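Local coordinates for protein ammonium transporter (Kuenenia stuttgartiensis, PDB 6EU6) that probably senses ammonium through an Amt-type membrane domain and passes the signal across the membrane by way of a histidine kinase, at residues T51-L56 and G127-V132; G113-R118 and A180-V185; G120-I125 and K384-R389; G186-K191 and K315-V320. All blocks are in the same frame, centred on the assembly; numbering follows the deposited sequence.

Interaction 1: T51-L56 and G127-V132; sequences TLISSL and GTAFIV
Ile53 and Ser54 of helix 40-67 lie against Thr128, Ala129 and Val132 of helix 121-144, the two axes running in roughly the same direction at 29° and coming within 9.0 Å of each other. Both helices belong to the membrane-spanning bundle of the ammonium transporter fold, and this buried seam between them is made mostly of aliphatic groups. Thr128 has CG2 anti to its backbone N, which directs that methyl across the seam to Ile53 CG2 at 3.9 Å. The same Thr128 CG2 also comes to 4.2 Å from Ser54 CB. Its hydroxyl is occupied within its own helix, where OG1 bonds the carbonyl of Asn124. Ile53 CG2 touches Ala129 CB as well, at 4.2 Å, while the CD1 branch leads away and nears the alkyl chain of a bound dodecyl maltoside. The polar end of Ser54 turns to Ser105 and to the carbonyl of Asp50. Elsewhere on helix 40-67, Ser55 bonds Asn243 of a second subunit, which places this helix at the subunit interface. Val132 uses both its branches on one residue: CG2 rests 3.7 Å from Ser54 CB, and CG1 lies 3.7 Å from Ser54 O.

Interaction 2: G113-R118 and A180-V185; sequences GAIAER and AAAIMV
Ile115 and Ala182 bring the backbones closest, their CA atoms 5.3 Å apart, where the chain leaving helix 93-114 passes the last turn of helix 167-185. Ile115 carries the apolar half. Its CG2 presses on the backbone between two alanines, 3.5 Å from Ala182 N, and touches Ala181 CB at 3.6 Å. Val185 closes over the same methyl with CG2, while its other branch, CG1, lies 3.6 Å from Arg118 NE and against CG of that arginine, the two side chains crossing obliquely. The guanidinium of Arg118 turns back to its own segment. There NH1 bonds Ala116 O at 3.1 Å, nearly straight at 166° and in the guanidinium plane; the bond from NH1 to Ala114 O, 3.0 Å long, is more bent and leaves that plane. Across the contact, a water donates a hydrogen bond to Ala182 O at 2.8 Å and accepts a weak one from Arg118 NH2. The other nitrogens continue outward, NE to Gly186 O and NH2 to Asp317 O. By collecting these backbone carbonyls, buried Arg118 joins the ends of helices 93-114 and 167-185 to the loop of Asp317, probably at the cytoplasmic side of the Amt fold.

Interaction 3: G120-I125 and K384-R389; sequences GFIPNI and KVKRLR. With LMT (dodecyl-beta-D-maltoside), chain E.
Beside the Pro123-Leu388 contact, two flat groups each have a neighbour from their own segment over one face: Ile125 CG2 sits 3.4 Å above the Phe121 ring plane, toward its rim, and Arg389 N lies over the Arg387 guanidinium. The contact joins the start of helix 121-144 to the chain emerging from helix 353-385, the last long helix of the ammonium transporter fold. Gly120 N donates to Leu388 O at 3.0 Å, with an angle of 165°. Pro123 packs next to this bond, its CG 3.4 Å from Leu388 O and 4.1 Å from Leu388 CD2. Leu388 also reaches Met184 and Val185, so helix 167-185 joins the cluster. Within the first segment, Asn124 ND2 holds Gly120 O from above the carbonyl plane. A bound dodecyl maltoside spans both segments. Ile122 N, at the start of the helix, donates to its O6' at 3.0 Å, and Ile122 CG1 and CD1 lie against the inner sugar and the first carbon of the alkyl tail. Lys386 runs past the same sugar, with CE against C6'. The detergent is also bonded to Glu394, and O6B of its outer sugar donates to Arg389 O at 2.6 Å.

Interaction 4: G186-K191 and K315-V320; sequences GPRIDK and KIDDPV. With ZDM (nonyl 4-O-alpha-D-glucopyranosyl-beta-D-glucopyranoside), chain D.
Arg188 grips Asp317 side-on in a two-pronged salt bridge: NE donates to OD2 at 2.7 Å, nearly straight at 170°, and NH2 to OD1, also at 2.7 Å. The guanidinium and carboxylate planes are 32° apart. OD2 takes a second bond on its anti lone pair, from Arg188 N at 2.9 Å, so side chain and backbone of one residue hold the same oxygen. Asp317 CG, anti to its backbone N (chi1 -174°), points the carboxylate at this loop. Pro319 lays its ring over one guanidinium face, CG 3.8 Å above the centre. Lys191 crosses the carboxylate at a slant, its CD 3.6 Å from Asp317 OD1. Its NZ is engaged by Glu311 and Asn199, and holds weakly a water that donates to OD1. The bidentate arginine, with the lysine charge nearby but beyond a salt bridge, probably stabilises the charged carboxylate. Farther out, NH1 of Arg188 meets Glu117 in a second salt bridge, and a water links it to Pro319 O. Pro187 CB touches Asp317 CB, while its CG comes 3.1 Å from O61 of a nonyl maltoside that also lies against Lys315 and Ile316. The contact thus joins the loop after helix 167-185 to the one between helices 289-312 and 322-340, with helix 392-397 alongside through Glu395.

How the interactions relate
Interaction 1 is core aliphatic packing inside the bundle, whereas interactions 2 to 4 gather where helices end and polar bonds take over. Interactions 1 and 3 share helix 121-144, one further along it and the other at its start, with centres 15 Å apart. Interaction 2, though buried, mixes apolar packing with arginine-to-carbonyl bonds; interaction 4, partly buried, rests on a charged pair, and interaction 3 on a backbone bond flanked by detergent. Interactions 2 and 4 lie closest, their centres 8 Å apart, with Arg118 as the residue that links them. Arg389 of interaction 3 completes the network, its NH1 reaching Val185 O of interaction 2 and Pro187 O of interaction 4.

Interaction 1: T51-L56 and G127-V132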
# COMPACT_ATOMS: atom_id res chain seq x y z
N THR A 51 2.15 2.00 17.60
CA THR A 51 1.40 0.90 17.09
C THR A 51 1.63 -0.35 18.00
O THR A 51 0.70 -1.13 18.28
CB THR A 51 1.84 0.63 15.64
OG1 THR A 51 1.64 1.81 14.84
CG2 THR A 51 1.06 -0.49 15.10
N LEU A 52 2.89 -0.54 18.44
CA LEU A 52 3.19 -1.67 19.35
C LEU A 52 2.30 -1.58 20.65
O LEU A 52 1.65 -2.58 21.01
CB LEU A 52 4.66 -1.70 19.78
CG LEU A 52 5.69 -1.51 18.62
CD1 LEU A 52 7.07 -1.47 19.14
CD2 LEU A 52 5.54 -2.64 17.65
N ILE A 53 2.30 -0.39 21.26
CA ILE A 53 1.65 -0.11 22.55
C ILE A 53 0.14 -0.21 22.46
O ILE A 53 -0.51 -0.89 23.27
CB ILE A 53 2.05 1.25 23.11
CG1 ILE A 53 3.57 1.42 23.30
CG2 ILE A 53 1.39 1.51 24.47
CD1 ILE A 53 4.23 0.34 24.13
N SER A 54 -0.42 0.42 21.43
CA SER A 54 -1.85 0.46 21.26
C SER A 54 -2.39 -0.94 21.04
O SER A 54 -3.42 -1.32 21.57
CB SER A 54 -2.23 1.50 20.18
OG SER A 54 -1.82 1.12 18.88
N SER A 55 -1.64 -1.77 20.30
CA SER A 55 -2.10 -3.15 20.04
C SER A 55 -2.18 -3.90 21.36
O SER A 55 -3.13 -4.60 21.61
CB SER A 55 -1.13 -3.90 19.14
OG SER A 55 -1.08 -3.42 17.79
N LEU A 56 -1.14 -3.84 22.15
CA LEU A 56 -1.13 -4.66 23.36
C LEU A 56 -2.11 -4.13 24.44
O LEU A 56 -2.78 -4.91 25.11
CB LEU A 56 0.27 -4.74 23.97
CG LEU A 56 1.32 -5.51 23.16
CD1 LEU A 56 2.61 -5.48 23.94
CD2 LEU A 56 0.90 -6.91 22.97
N GLY A 127 1.25 8.56 27.05
CA GLY A 127 0.02 9.11 26.47
C GLY A 127 -0.74 8.07 25.67
O GLY A 127 -1.95 7.93 25.79
N THR A 128 -0.01 7.31 24.85
CA THR A 128 -0.59 6.24 24.11
C THR A 128 -1.23 5.22 24.98
O THR A 128 -2.35 4.77 24.76
CB THR A 128 0.50 5.50 23.24
OG1 THR A 128 1.15 6.45 22.38
CG2 THR A 128 -0.17 4.38 22.39
N ALA A 129 -0.53 4.81 26.01
CA ALA A 129 -1.09 3.78 26.86
C ALA A 129 -2.36 4.27 27.53
O ALA A 129 -3.37 3.53 27.64
CB ALA A 129 -0.05 3.41 27.93
N PHE A 130 -2.33 5.54 27.96
CA PHE A 130 -3.48 6.11 28.68
C PHE A 130 -4.72 6.27 27.80
O PHE A 130 -5.84 5.90 28.19
CB PHE A 130 -3.08 7.37 29.41
CG PHE A 130 -4.18 7.94 30.30
CD1 PHE A 130 -4.45 7.39 31.57
CD2 PHE A 130 -4.92 9.07 29.91
CE1 PHE A 130 -5.45 7.93 32.37
CE2 PHE A 130 -5.93 9.58 30.74
CZ PHE A 130 -6.18 9.00 31.96
N ILE A 131 -4.55 6.78 26.59
CA ILE A 131 -5.68 6.95 25.72
C ILE A 131 -6.30 5.62 25.35
O ILE A 131 -7.54 5.51 25.32
CB ILE A 131 -5.41 7.89 24.53
CG1 ILE A 131 -6.77 8.26 23.84
CG2 ILE A 131 -4.47 7.24 23.52
CD1 ILE A 131 -6.65 9.17 22.66
N VAL A 132 -5.47 4.59 25.14
CA VAL A 132 -5.96 3.33 24.70
C VAL A 132 -6.63 2.48 25.82
O VAL A 132 -7.54 1.67 25.53
CB VAL A 132 -4.86 2.53 23.98
CG1 VAL A 132 -5.42 1.19 23.50
CG2 VAL A 132 -4.38 3.27 22.69

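Interaction 2: G113-R118 and A180-V185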
# COMPACT_ATOMS: atom_id res chain seq x y z
N GLY A 113 1.70 13.60 16.28
CA GLY A 113 1.97 14.74 15.42
C GLY A 113 1.71 16.06 16.10
O GLY A 113 2.32 17.07 15.74
N ALA A 114 0.79 16.08 17.04
CA ALA A 114 0.46 17.32 17.76
C ALA A 114 1.60 17.74 18.71
O ALA A 114 1.89 18.94 18.86
CB ALA A 114 -0.81 17.13 18.51
N ILE A 115 2.30 16.77 19.29
CA ILE A 115 3.44 17.12 20.19
C ILE A 115 4.84 16.82 19.64
O ILE A 115 5.85 16.82 20.35
CB ILE A 115 3.24 16.49 21.57
CG1 ILE A 115 3.19 15.00 21.49
CG2 ILE A 115 1.95 17.06 22.18
CD1 ILE A 115 3.17 14.29 22.84
N ALA A 116 4.91 16.61 18.33
CA ALA A 116 6.17 16.37 17.69
C ALA A 116 7.18 17.51 17.89
O ALA A 116 6.82 18.71 18.05
CB ALA A 116 5.98 16.13 16.21
N GLU A 117 8.47 17.13 17.80
CA GLU A 117 9.58 18.12 17.72
C GLU A 117 10.08 18.66 19.06
O GLU A 117 11.22 19.08 19.11
CB GLU A 117 9.31 19.32 16.73
CG GLU A 117 8.67 18.87 15.41
CD GLU A 117 9.27 19.55 14.21
OE1 GLU A 117 10.04 18.94 13.45
OE2 GLU A 117 8.97 20.72 14.03
N ARG A 118 9.29 18.56 20.13
CA ARG A 118 9.72 19.12 21.41
C ARG A 118 9.26 18.37 22.63
O ARG A 118 9.75 18.63 23.73
CB ARG A 118 9.39 20.60 21.49
CG ARG A 118 7.94 20.94 21.90
CD ARG A 118 6.92 20.59 20.83
NE ARG A 118 5.62 21.22 21.08
CZ ARG A 118 4.50 21.05 20.38
NH1 ARG A 118 4.51 20.31 19.28
NH2 ARG A 118 3.39 21.64 20.75
N ALA A 180 -4.85 18.67 24.47
CA ALA A 180 -4.33 18.78 25.81
C ALA A 180 -2.85 18.57 25.87
O ALA A 180 -2.10 19.26 26.60
CB ALA A 180 -5.02 17.78 26.74
N ALA A 181 -2.38 17.53 25.19
CA ALA A 181 -0.95 17.28 25.19
C ALA A 181 -0.14 18.48 24.57
O ALA A 181 0.90 18.90 25.13
CB ALA A 181 -0.65 15.96 24.47
N ALA A 182 -0.63 19.07 23.46
CA ALA A 182 0.08 20.16 22.86
C ALA A 182 0.15 21.38 23.82
O ALA A 182 1.13 22.15 23.83
CB ALA A 182 -0.58 20.58 21.57
N ILE A 183 -0.91 21.57 24.56
CA ILE A 183 -0.99 22.67 25.53
C ILE A 183 -0.00 22.46 26.67
O ILE A 183 0.75 23.34 26.99
CB ILE A 183 -2.41 22.82 26.12
CG1 ILE A 183 -3.28 23.52 25.09
CG2 ILE A 183 -2.42 23.76 27.34
CD1 ILE A 183 -4.77 23.48 25.43
N MET A 184 -0.01 21.30 27.27
CA MET A 184 0.85 21.02 28.37
C MET A 184 2.30 20.94 27.96
O MET A 184 3.17 21.28 28.75
CB MET A 184 0.36 19.73 29.04
CG MET A 184 -1.03 19.89 29.67
SD MET A 184 -0.94 21.21 30.95
CE MET A 184 0.29 20.45 31.97
N VAL A 185 2.62 20.49 26.74
CA VAL A 185 4.03 20.50 26.29
C VAL A 185 4.53 21.95 25.98
O VAL A 185 5.69 22.32 26.21
CB VAL A 185 4.17 19.59 25.04
CG1 VAL A 185 5.49 19.81 24.35
CG2 VAL A 185 3.96 18.14 25.41
O HOH W 1 1.65 24.23 21.99

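Interaction 3: G120-I125 and K384-R389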
# COMPACT_ATOMS: atom_id res chain seq x y z
N GLY A 120 9.25 14.94 24.86
CA GLY A 120 10.11 13.78 25.05
C GLY A 120 9.39 12.49 24.82
O GLY A 120 8.13 12.45 24.70
N PHE A 121 10.18 11.42 24.74
CA PHE A 121 9.64 10.07 24.51
C PHE A 121 8.56 9.59 25.50
O PHE A 121 7.51 9.08 25.12
CB PHE A 121 10.77 9.09 24.50
CG PHE A 121 10.38 7.76 23.96
CD1 PHE A 121 9.97 7.64 22.65
CD2 PHE A 121 10.45 6.62 24.75
CE1 PHE A 121 9.62 6.39 22.12
CE2 PHE A 121 10.10 5.39 24.24
CZ PHE A 121 9.71 5.27 22.91
N ILE A 122 8.77 9.80 26.77
CA ILE A 122 7.87 9.23 27.77
C ILE A 122 6.45 9.78 27.67
O ILE A 122 5.47 9.03 27.76
CB ILE A 122 8.45 9.42 29.22
CG1 ILE A 122 9.71 8.54 29.44
CG2 ILE A 122 7.38 9.14 30.26
CD1 ILE A 122 9.58 7.12 29.01
N PRO A 123 6.30 11.09 27.53
CA PRO A 123 4.93 11.62 27.31
C PRO A 123 4.21 10.95 26.11
O PRO A 123 2.99 10.78 26.13
CB PRO A 123 5.18 13.13 27.05
CG PRO A 123 6.50 13.42 27.70
CD PRO A 123 7.30 12.16 27.75
N ASN A 124 4.96 10.59 25.07
CA ASN A 124 4.34 9.94 23.95
C ASN A 124 3.88 8.53 24.30
O ASN A 124 2.70 8.20 24.16
CB ASN A 124 5.30 9.90 22.79
CG ASN A 124 5.36 11.23 22.06
OD1 ASN A 124 4.64 11.47 21.13
ND2 ASN A 124 6.20 12.14 22.55
N ILE A 125 4.79 7.68 24.75
CA ILE A 125 4.42 6.32 25.03
C ILE A 125 3.40 6.23 26.18
O ILE A 125 2.47 5.41 26.13
CB ILE A 125 5.59 5.42 25.29
CG1 ILE A 125 6.40 5.91 26.47
CG2 ILE A 125 6.47 5.39 24.08
CD1 ILE A 125 7.49 4.92 26.84
N LYS A 384 4.33 16.30 36.81
CA LYS A 384 4.78 16.34 38.18
C LYS A 384 5.88 15.34 38.42
O LYS A 384 6.64 15.52 39.34
CB LYS A 384 3.63 16.17 39.19
CG LYS A 384 2.85 17.47 39.33
CD LYS A 384 1.47 17.34 39.97
CE LYS A 384 0.80 18.71 39.93
NZ LYS A 384 -0.58 18.71 40.48
N VAL A 385 5.98 14.29 37.62
CA VAL A 385 7.06 13.33 37.81
C VAL A 385 8.07 13.19 36.64
O VAL A 385 9.10 12.53 36.80
CB VAL A 385 6.51 11.95 38.17
CG1 VAL A 385 5.54 12.09 39.34
CG2 VAL A 385 5.87 11.26 37.00
N LYS A 386 7.78 13.77 35.48
CA LYS A 386 8.69 13.73 34.34
C LYS A 386 8.36 14.92 33.48
O LYS A 386 7.18 15.07 33.08
CB LYS A 386 8.56 12.44 33.55
CG LYS A 386 9.65 12.25 32.49
CD LYS A 386 10.86 11.49 33.05
CE LYS A 386 12.20 12.16 32.74
NZ LYS A 386 12.41 13.48 33.43
N ARG A 387 9.35 15.77 33.22
CA ARG A 387 9.18 16.92 32.33
C ARG A 387 8.70 16.44 30.92
O ARG A 387 9.09 15.39 30.42
CB ARG A 387 10.43 17.81 32.26
CG ARG A 387 10.49 18.94 33.31
CD ARG A 387 9.24 19.85 33.43
NE ARG A 387 9.00 20.72 32.25
CZ ARG A 387 7.99 20.61 31.36
NH1 ARG A 387 7.06 19.70 31.47
NH2 ARG A 387 7.88 21.45 30.37
N LEU A 388 7.81 17.22 30.34
CA LEU A 388 7.09 16.83 29.15
C LEU A 388 7.91 17.18 27.94
O LEU A 388 7.72 16.53 26.88
CB LEU A 388 5.69 17.51 29.07
CG LEU A 388 4.74 17.24 30.21
CD1 LEU A 388 3.42 17.95 30.00
CD2 LEU A 388 4.58 15.74 30.50
N ARG A 389 8.71 18.25 28.04
CA ARG A 389 9.55 18.65 26.91
C ARG A 389 10.98 18.21 27.02
O ARG A 389 11.49 17.97 28.11
CB ARG A 389 9.67 20.12 26.72
CG ARG A 389 8.50 20.93 26.87
CD ARG A 389 8.92 22.38 26.85
NE ARG A 389 9.47 22.86 25.58
CZ ARG A 389 8.82 23.55 24.64
NH1 ARG A 389 7.51 23.81 24.71
NH2 ARG A 389 9.49 23.99 23.61
C1B LMT E . 13.77 13.97 27.26
C2B LMT E . 15.12 14.71 27.00
C3B LMT E . 15.84 14.98 28.32
C4B LMT E . 14.88 15.81 29.13
C5B LMT E . 13.62 15.05 29.44
C6B LMT E . 12.75 15.91 30.37
O1B LMT E . 14.03 12.70 27.86
O2B LMT E . 16.03 13.94 26.21
O3B LMT E . 17.05 15.74 28.21
O4' LMT E . 15.51 16.22 30.35
O5B LMT E . 12.96 14.68 28.20
O6B LMT E . 12.92 17.36 30.19
C1' LMT E . 13.71 8.65 27.25
C2' LMT E . 14.12 9.54 26.13
C3' LMT E . 14.56 10.85 26.61
C4' LMT E . 13.46 11.52 27.30
C5' LMT E . 12.89 10.57 28.38
C6' LMT E . 11.65 11.17 29.00
O1' LMT E . 13.33 7.39 26.73
O2' LMT E . 15.24 9.01 25.49
O3' LMT E . 14.94 11.70 25.55
O5' LMT E . 12.60 9.27 27.88
O6' LMT E . 10.68 11.69 28.07
C1 LMT E . 12.94 6.46 27.77
C2 LMT E . 12.73 5.06 27.18
C3 LMT E . 12.10 4.07 28.15
C4 LMT E . 11.91 2.66 27.54
C5 LMT E . 10.45 2.27 27.32
C6 LMT E . 10.03 0.85 27.69
C7 LMT E . 8.69 0.50 27.01
C8 LMT E . 7.59 0.01 27.94
C9 LMT E . 6.25 -0.32 27.24
C10 LMT E . 5.26 -1.18 28.11
C11 LMT E . 3.73 -0.85 28.07
C12 LMT E . 2.77 -1.87 27.42

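Interaction 4: G186-K191 and K315-V320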
# COMPACT_ATOMS: atom_id res chain seq x y z
N GLY A 186 3.65 22.74 25.40
CA GLY A 186 3.93 24.09 25.03
C GLY A 186 4.41 24.16 23.61
O GLY A 186 4.74 23.15 23.00
N PRO A 187 4.52 25.37 23.08
CA PRO A 187 4.95 25.51 21.68
C PRO A 187 6.39 25.21 21.41
O PRO A 187 7.24 25.18 22.31
CB PRO A 187 4.68 27.00 21.35
CG PRO A 187 3.98 27.57 22.58
CD PRO A 187 4.31 26.67 23.73
N ARG A 188 6.68 24.97 20.16
CA ARG A 188 8.07 24.80 19.79
C ARG A 188 8.78 26.15 20.08
O ARG A 188 8.20 27.24 19.92
CB ARG A 188 8.18 24.40 18.30
CG ARG A 188 7.67 22.98 17.99
CD ARG A 188 7.64 22.68 16.51
NE ARG A 188 6.48 23.38 15.92
CZ ARG A 188 6.11 23.31 14.64
NH1 ARG A 188 6.73 22.49 13.78
NH2 ARG A 188 5.06 23.95 14.28
N ILE A 189 10.02 26.06 20.50
CA ILE A 189 10.81 27.24 20.79
C ILE A 189 10.77 28.35 19.76
O ILE A 189 10.61 29.51 20.12
CB ILE A 189 12.30 26.95 21.09
CG1 ILE A 189 12.98 26.36 19.88
CG2 ILE A 189 12.41 26.15 22.37
CD1 ILE A 189 14.33 25.76 20.13
N ASP A 190 10.95 28.10 18.50
CA ASP A 190 10.91 29.34 17.64
C ASP A 190 9.58 29.50 16.94
O ASP A 190 9.55 30.05 15.85
CB ASP A 190 12.00 29.21 16.61
CG ASP A 190 12.15 27.76 16.12
OD1 ASP A 190 11.24 26.91 16.50
OD2 ASP A 190 13.19 27.46 15.47
N LYS A 191 8.47 29.01 17.51
CA LYS A 191 7.23 29.07 16.75
C LYS A 191 6.68 30.52 16.68
O LYS A 191 6.18 30.96 15.64
CB LYS A 191 6.17 28.14 17.40
CG LYS A 191 4.76 28.26 16.79
CD LYS A 191 4.77 27.94 15.30
CE LYS A 191 3.39 28.17 14.71
NZ LYS A 191 3.36 27.85 13.25
N LYS A 315 -2.91 30.09 20.08
CA LYS A 315 -1.48 29.86 20.24
C LYS A 315 -1.12 28.48 20.77
O LYS A 315 -0.24 28.29 21.68
CB LYS A 315 -0.85 31.02 21.02
CG LYS A 315 -0.82 32.26 20.13
CD LYS A 315 0.40 33.10 20.28
CE LYS A 315 0.56 34.12 19.16
NZ LYS A 315 -0.69 34.77 18.74
N ILE A 316 -1.86 27.50 20.23
CA ILE A 316 -1.49 26.08 20.42
C ILE A 316 -0.68 25.66 19.22
O ILE A 316 -1.11 25.87 18.06
CB ILE A 316 -2.69 25.18 20.63
CG1 ILE A 316 -3.47 25.70 21.85
CG2 ILE A 316 -2.27 23.71 20.83
CD1 ILE A 316 -4.85 25.11 21.99
N ASP A 317 0.53 25.17 19.47
CA ASP A 317 1.42 24.80 18.37
C ASP A 317 1.24 23.30 18.01
O ASP A 317 1.66 22.39 18.76
CB ASP A 317 2.86 25.09 18.72
CG ASP A 317 3.83 24.85 17.53
OD1 ASP A 317 3.45 24.79 16.34
OD2 ASP A 317 5.01 24.74 17.80
N ASP A 318 0.67 23.07 16.82
CA ASP A 318 0.25 21.71 16.35
C ASP A 318 0.90 21.48 15.00
O ASP A 318 0.43 21.99 13.95
CB ASP A 318 -1.23 21.74 16.21
CG ASP A 318 -1.83 20.42 15.73
OD1 ASP A 318 -1.10 19.45 15.33
OD2 ASP A 318 -3.09 20.46 15.72
N PRO A 319 2.07 20.88 15.02
CA PRO A 319 2.91 20.82 13.80
C PRO A 319 2.22 20.15 12.59
O PRO A 319 2.58 20.45 11.49
CB PRO A 319 4.09 19.96 14.26
CG PRO A 319 4.17 20.23 15.75
CD PRO A 319 2.75 20.24 16.18
N VAL A 320 1.22 19.29 12.79
CA VAL A 320 0.53 18.62 11.68
C VAL A 320 -0.91 19.02 11.52
O VAL A 320 -1.60 18.40 10.76
CB VAL A 320 0.61 17.08 11.80
CG1 VAL A 320 2.05 16.60 11.95
CG2 VAL A 320 -0.26 16.58 12.91
C1 ZDM D . -2.50 30.81 25.62
O1 ZDM D . 3.00 32.26 24.25
C2 ZDM D . -1.44 31.84 25.17
O2 ZDM D . 3.35 34.95 21.70
C3 ZDM D . 0.02 31.38 24.86
O3 ZDM D . 0.54 34.82 25.56
C4 ZDM D . 0.18 29.86 24.94
O4 ZDM D . 1.29 35.92 23.11
C5 ZDM D . 1.79 34.38 25.02
O5 ZDM D . -0.55 29.39 26.05
C6 ZDM D . -1.97 29.42 26.08
O6 ZDM D . 5.28 31.28 23.03
C7 ZDM D . 1.82 34.65 23.52
O7 ZDM D . 0.99 32.04 25.71
C8 ZDM D . 3.25 34.46 23.05
C9 ZDM D . 3.58 32.96 23.14
C10 ZDM D . 1.93 32.87 25.03
C11 ZDM D . 5.07 32.68 23.27
O16 ZDM D . -2.37 28.14 25.54
C18 ZDM D . -3.64 27.82 24.97
C19 ZDM D . -4.81 28.02 25.92
C22 ZDM D . -5.86 26.92 25.81
C25 ZDM D . -7.17 27.41 25.23
C28 ZDM D . -8.15 26.28 24.90
C31 ZDM D . -9.07 25.91 26.05
C34 ZDM D . -10.37 25.30 25.59
O49 ZDM D . -3.56 30.85 24.65
O55 ZDM D . -1.43 32.80 26.22
C57 ZDM D . 1.64 29.42 25.15
O61 ZDM D . 2.41 29.80 24.01
O HOH W 2 5.23 21.92 11.50
O HOH W 3 1.66 25.35 14.44